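Local structure of acetone carboxylase alpha subunit (Xanthobacter autotrophicus Py2, 5M45) at residues P131-D143 against D153-L166. The protein is the alpha subunit of acetone carboxylase, a member of the hydantoinase B/oxoprolinase family, and holds a manganese ion. Numbering follows the deposited sequence.
With MN (manganese (II) ion), chain M.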
loop_
_atom_site.group_PDB
_atom_site.type_symbol
_atom_site.label_atom_id
_atom_site.label_comp_id
_atom_site.label_asym_id
_atom_site.label_seq_id
_atom_site.Cartn_x
_atom_site.Cartn_y
_atom_site.Cartn_z
ATOM N N PRO A 131 -13.796 -16.196 1.546
ATOM C CA PRO A 131 -13.626 -16.551 2.982
ATOM C C PRO A 131 -14.895 -16.852 3.759
ATOM O O PRO A 131 -14.819 -17.001 4.991
ATOM C CB PRO A 131 -12.983 -15.288 3.559
ATOM C CG PRO A 131 -13.622 -14.186 2.718
ATOM C CD PRO A 131 -13.723 -14.748 1.333
ATOM N N GLY A 132 -16.034 -16.969 3.063
ATOM C CA GLY A 132 -17.346 -17.146 3.690
ATOM C C GLY A 132 -18.035 -15.830 3.987
ATOM O O GLY A 132 -17.361 -14.816 4.251
ATOM N N VAL A 133 -19.376 -15.835 3.961
ATOM C CA VAL A 133 -20.187 -14.657 4.306
ATOM C C VAL A 133 -21.107 -15.071 5.437
ATOM O O VAL A 133 -22.079 -15.824 5.219
ATOM C CB VAL A 133 -21.013 -14.140 3.094
ATOM C CG1 VAL A 133 -21.918 -12.963 3.486
ATOM C CG2 VAL A 133 -20.088 -13.758 1.943
ATOM N N HIS A 134 -20.767 -14.626 6.653
ATOM C CA HIS A 134 -21.419 -15.076 7.879
ATOM C C HIS A 134 -22.105 -13.932 8.617
ATOM O O HIS A 134 -21.673 -12.769 8.560
ATOM C CB HIS A 134 -20.438 -15.766 8.815
ATOM C CG HIS A 134 -19.638 -16.858 8.180
ATOM N ND1 HIS A 134 -18.264 -16.930 8.291
ATOM C CD2 HIS A 134 -20.016 -17.934 7.448
ATOM C CE1 HIS A 134 -17.825 -18.010 7.655
ATOM N NE2 HIS A 134 -18.867 -18.647 7.148
ATOM N N ASP A 135 -23.163 -14.279 9.330
ATOM C CA ASP A 135 -23.879 -13.324 10.186
ATOM C C ASP A 135 -22.858 -12.692 11.164
ATOM O O ASP A 135 -22.018 -13.394 11.728
ATOM C CB ASP A 135 -25.013 -14.049 10.932
ATOM C CG ASP A 135 -25.914 -13.116 11.713
ATOM O OD1 ASP A 135 -26.024 -11.934 11.393
ATOM O OD2 ASP A 135 -26.539 -13.587 12.682
ATOM N N LYS A 136 -22.925 -11.356 11.266
ATOM C CA LYS A 136 -22.043 -10.503 12.103
ATOM C C LYS A 136 -20.620 -10.253 11.544
ATOM O O LYS A 136 -19.766 -9.683 12.232
ATOM C CB LYS A 136 -21.999 -10.997 13.546
ATOM C CG LYS A 136 -23.363 -11.136 14.205
ATOM C CD LYS A 136 -23.124 -11.375 15.695
ATOM C CE LYS A 136 -24.402 -11.756 16.398
ATOM N NZ LYS A 136 -25.392 -10.643 16.285
ATOM N N ASP A 137 -20.349 -10.715 10.309
ATOM C CA ASP A 137 -19.103 -10.344 9.636
ATOM C C ASP A 137 -19.091 -8.839 9.313
ATOM O O ASP A 137 -20.144 -8.216 9.200
ATOM C CB ASP A 137 -18.910 -11.169 8.354
ATOM C CG ASP A 137 -18.389 -12.573 8.618
ATOM O OD1 ASP A 137 -18.029 -12.927 9.775
ATOM O OD2 ASP A 137 -18.297 -13.335 7.641
ATOM N N ILE A 138 -17.888 -8.287 9.194
ATOM C CA ILE A 138 -17.669 -6.915 8.701
ATOM C C ILE A 138 -16.666 -6.936 7.537
ATOM O O ILE A 138 -15.542 -7.441 7.690
ATOM C CB ILE A 138 -17.101 -6.000 9.822
ATOM C CG1 ILE A 138 -18.047 -5.977 11.022
ATOM C CG2 ILE A 138 -16.932 -4.563 9.312
ATOM C CD1 ILE A 138 -17.448 -5.249 12.264
ATOM N N PHE A 139 -17.080 -6.386 6.384
ATOM C CA PHE A 139 -16.228 -6.230 5.209
ATOM C C PHE A 139 -15.824 -4.762 5.019
ATOM O O PHE A 139 -16.593 -3.857 5.327
ATOM C CB PHE A 139 -16.912 -6.815 3.925
ATOM C CG PHE A 139 -17.123 -8.306 3.971
ATOM C CD1 PHE A 139 -16.134 -9.185 3.529
ATOM C CD2 PHE A 139 -18.314 -8.848 4.455
ATOM C CE1 PHE A 139 -16.323 -10.568 3.577
ATOM C CE2 PHE A 139 -18.511 -10.230 4.524
ATOM C CZ PHE A 139 -17.521 -11.099 4.086
ATOM N N CYS A 140 -14.609 -4.523 4.537
ATOM C CA CYS A 140 -14.169 -3.198 4.160
ATOM C C CYS A 140 -13.637 -3.229 2.732
ATOM O O CYS A 140 -13.026 -4.203 2.320
ATOM C CB CYS A 140 -13.115 -2.686 5.160
ATOM S SG CYS A 140 -12.533 -0.988 4.890
ATOM N N ASN A 141 -13.861 -2.151 1.989
ATOM C CA ASN A 141 -13.454 -2.087 0.572
ATOM C C ASN A 141 -13.268 -0.661 0.089
ATOM O O ASN A 141 -14.007 0.243 0.518
ATOM C CB ASN A 141 -14.547 -2.773 -0.284
ATOM C CG ASN A 141 -14.278 -2.680 -1.766
ATOM O OD1 ASN A 141 -13.411 -3.381 -2.300
ATOM N ND2 ASN A 141 -14.983 -1.788 -2.437
ATOM N N ASN A 142 -12.271 -0.447 -0.777
ATOM C CA ASN A 142 -12.151 0.815 -1.530
ATOM C C ASN A 142 -11.563 0.674 -2.936
ATOM O O ASN A 142 -11.168 1.690 -3.540
ATOM C CB ASN A 142 -11.364 1.859 -0.720
ATOM C CG ASN A 142 -9.876 1.553 -0.669
ATOM O OD1 ASN A 142 -9.467 0.471 -1.081
ATOM N ND2 ASN A 142 -9.061 2.510 -0.201
ATOM N N ASP A 143 -11.501 -0.545 -3.478
ATOM C CA ASP A 143 -10.696 -0.842 -4.664
ATOM C C ASP A 143 -11.321 -0.273 -5.950
ATOM O O ASP A 143 -12.392 -0.719 -6.384
ATOM C CB ASP A 143 -10.550 -2.384 -4.754
ATOM C CG ASP A 143 -9.626 -2.860 -5.855
ATOM O OD1 ASP A 143 -8.998 -2.016 -6.585
ATOM O OD2 ASP A 143 -9.509 -4.101 -5.967
ATOM N N ASP A 153 -12.560 7.132 -0.606
ATOM C CA ASP A 153 -13.915 6.762 -0.263
ATOM C C ASP A 153 -13.936 5.312 0.255
ATOM O O ASP A 153 -13.900 4.357 -0.541
ATOM C CB ASP A 153 -14.858 6.967 -1.428
ATOM C CG ASP A 153 -15.051 8.429 -1.765
ATOM O OD1 ASP A 153 -14.808 9.295 -0.881
ATOM O OD2 ASP A 153 -15.441 8.759 -2.918
ATOM N N ILE A 154 -13.984 5.163 1.568
ATOM C CA ILE A 154 -13.910 3.853 2.185
ATOM C C ILE A 154 -15.317 3.295 2.458
ATOM O O ILE A 154 -16.165 3.994 3.071
ATOM C CB ILE A 154 -13.143 3.902 3.537
ATOM C CG1 ILE A 154 -11.773 4.616 3.395
ATOM C CG2 ILE A 154 -13.006 2.504 4.115
ATOM C CD1 ILE A 154 -10.784 3.902 2.505
ATOM N N HIS A 155 -15.544 2.058 2.017
ATOM C CA HIS A 155 -16.800 1.326 2.265
ATOM C C HIS A 155 -16.676 0.326 3.443
ATOM O O HIS A 155 -15.677 -0.396 3.525
ATOM C CB HIS A 155 -17.262 0.486 1.055
ATOM C CG HIS A 155 -17.145 1.163 -0.269
ATOM N ND1 HIS A 155 -16.989 0.452 -1.442
ATOM C CD2 HIS A 155 -17.204 2.469 -0.622
ATOM C CE1 HIS A 155 -16.939 1.300 -2.465
ATOM N NE2 HIS A 155 -17.059 2.531 -1.987
ATOM N N THR A 156 -17.719 0.276 4.291
ATOM C CA THR A 156 -17.952 -0.804 5.253
ATOM C C THR A 156 -19.270 -1.469 4.820
ATOM O O THR A 156 -20.277 -0.791 4.608
ATOM C CB THR A 156 -18.055 -0.292 6.700
ATOM O OG1 THR A 156 -16.822 0.305 7.112
ATOM C CG2 THR A 156 -18.399 -1.447 7.681
ATOM N N ILE A 157 -19.226 -2.786 4.607
ATOM C CA ILE A 157 -20.359 -3.588 4.096
ATOM C C ILE A 157 -20.662 -4.770 5.082
ATOM O O ILE A 157 -19.769 -5.534 5.444
ATOM C CB ILE A 157 -20.043 -4.105 2.672
ATOM C CG1 ILE A 157 -19.883 -2.949 1.662
ATOM C CG2 ILE A 157 -21.151 -5.030 2.182
ATOM C CD1 ILE A 157 -19.110 -3.373 0.409
ATOM N N VAL A 158 -21.922 -4.877 5.528
ATOM C CA VAL A 158 -22.364 -5.881 6.513
ATOM C C VAL A 158 -23.560 -6.666 5.901
ATOM O O VAL A 158 -24.545 -6.048 5.474
ATOM C CB VAL A 158 -22.805 -5.201 7.823
ATOM C CG1 VAL A 158 -23.393 -6.211 8.779
ATOM C CG2 VAL A 158 -21.623 -4.462 8.445
ATOM N N PRO A 159 -23.493 -8.014 5.892
ATOM C CA PRO A 159 -24.652 -8.798 5.445
ATOM C C PRO A 159 -25.756 -8.800 6.495
ATOM O O PRO A 159 -25.480 -8.645 7.704
ATOM C CB PRO A 159 -24.080 -10.210 5.244
ATOM C CG PRO A 159 -22.986 -10.291 6.271
ATOM C CD PRO A 159 -22.383 -8.890 6.316
ATOM N N ILE A 160 -26.991 -8.928 6.024
ATOM C CA ILE A 160 -28.182 -9.000 6.888
ATOM C C ILE A 160 -28.835 -10.376 6.775
ATOM O O ILE A 160 -29.159 -10.821 5.671
ATOM C CB ILE A 160 -29.204 -7.889 6.511
ATOM C CG1 ILE A 160 -28.516 -6.515 6.566
ATOM C CG2 ILE A 160 -30.419 -7.966 7.424
ATOM C CD1 ILE A 160 -29.336 -5.339 6.037
ATOM N N PHE A 161 -29.034 -11.034 7.919
ATOM C CA PHE A 161 -29.578 -12.398 8.027
ATOM C C PHE A 161 -30.943 -12.413 8.745
ATOM O O PHE A 161 -31.229 -11.568 9.574
ATOM C CB PHE A 161 -28.571 -13.321 8.765
ATOM C CG PHE A 161 -27.429 -13.816 7.885
ATOM C CD1 PHE A 161 -26.364 -12.997 7.576
ATOM C CD2 PHE A 161 -27.427 -15.126 7.410
ATOM C CE1 PHE A 161 -25.297 -13.463 6.790
ATOM C CE2 PHE A 161 -26.395 -15.582 6.603
ATOM C CZ PHE A 161 -25.315 -14.764 6.306
ATOM N N TRP A 162 -31.796 -13.347 8.362
ATOM C CA TRP A 162 -33.070 -13.602 9.022
ATOM C C TRP A 162 -33.221 -15.121 9.129
ATOM O O TRP A 162 -33.215 -15.830 8.118
ATOM C CB TRP A 162 -34.266 -12.998 8.262
ATOM C CG TRP A 162 -35.582 -13.263 8.972
ATOM C CD1 TRP A 162 -36.570 -14.161 8.589
ATOM C CD2 TRP A 162 -36.047 -12.668 10.180
ATOM N NE1 TRP A 162 -37.600 -14.151 9.502
ATOM C CE2 TRP A 162 -37.307 -13.244 10.483
ATOM C CE3 TRP A 162 -35.528 -11.702 11.034
ATOM C CZ2 TRP A 162 -38.047 -12.877 11.600
ATOM C CZ3 TRP A 162 -36.288 -11.340 12.168
ATOM C CH2 TRP A 162 -37.528 -11.911 12.420
ATOM N N GLU A 163 -33.331 -15.601 10.370
ATOM C CA GLU A 163 -33.439 -17.037 10.655
ATOM C C GLU A 163 -32.410 -17.890 9.929
ATOM O O GLU A 163 -32.731 -18.901 9.332
ATOM C CB GLU A 163 -34.875 -17.503 10.409
ATOM C CG GLU A 163 -35.734 -17.043 11.596
ATOM C CD GLU A 163 -37.207 -17.332 11.466
ATOM O OE1 GLU A 163 -37.596 -17.920 10.419
ATOM O OE2 GLU A 163 -37.969 -16.945 12.414
ATOM N N GLY A 164 -31.161 -17.450 9.985
ATOM C CA GLY A 164 -30.038 -18.178 9.438
ATOM C C GLY A 164 -29.785 -18.047 7.956
ATOM O O GLY A 164 -28.876 -18.672 7.460
ATOM N N GLU A 165 -30.553 -17.243 7.239
ATOM C CA GLU A 165 -30.361 -17.063 5.792
ATOM C C GLU A 165 -30.172 -15.580 5.446
ATOM O O GLU A 165 -30.676 -14.706 6.135
ATOM C CB GLU A 165 -31.556 -17.637 5.019
ATOM C CG GLU A 165 -31.915 -19.094 5.330
ATOM C CD GLU A 165 -33.100 -19.562 4.502
ATOM O OE1 GLU A 165 -34.225 -19.127 4.822
ATOM O OE2 GLU A 165 -32.936 -20.290 3.487
ATOM N N LEU A 166 -29.439 -15.314 4.368
ATOM C CA LEU A 166 -29.126 -13.944 3.953
ATOM C C LEU A 166 -30.311 -13.331 3.229
ATOM O O LEU A 166 -30.844 -13.951 2.286
ATOM C CB LEU A 166 -27.880 -13.917 3.042
ATOM C CG LEU A 166 -27.305 -12.519 2.691
ATOM C CD1 LEU A 166 -25.788 -12.546 2.622
ATOM C CD2 LEU A 166 -27.855 -11.995 1.382
HETATM MN MN MN M . -14.248 10.949 -1.953
HETATM O O HOH W 1 -24.839 -9.323 10.303
#
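With CG of Phe-161 anti to its own carbonyl carbon (chi1 -79°) and CG of Asp-135 anti to the backbone N (chi1 -173°), the two side chains run antiparallel alongside one another, and Asp-135 CB makes a CH-pi contact over one ring face, 4.1 Å from the Phe-161 centroid. The opposite face lies against Leu-166 CA, so the phenyl is sandwiched between the turn holding Asp-135 and strand 165-175. That turn, type II from His-134 to Asp-137, sets His-134 O 3.6 Å from Pro-159 CG; Asp-137 OD2 accepts the His-134 N-H and pairs with Lys-205. Val-133 CG1 meets Pro-159 CB and Leu-166 CD1, and a water accepts from Lys-136 N while donating to Pro-159 O. Farther along, Phe-139 and Ile-157 exchange two backbone hydrogen bonds, as do Asn-141 and His-155. Between them the non-hydrogen-bonded pair Cys-140/Thr-156 brings CA atoms to 4.6 Å. On the face carrying Phe-139, Asn-141 and His-155, against which helix 111-124 packs, the Asn-141 amide lies alongside the His-155 imidazole, planes 41° apart, with ND2 3.2 Å from ND1 and OD1 hydrogen-bonded to Cys-203. At the far end Asp-153 OD1 binds manganese at 2.0 Å. These strands form an antiparallel beta hairpin inside a larger antiparallel sheet; its loop and strand 153-162 supply His-150 and Asp-153 to the manganese site, whose third protein ligand, His-175, ends strand 165-175.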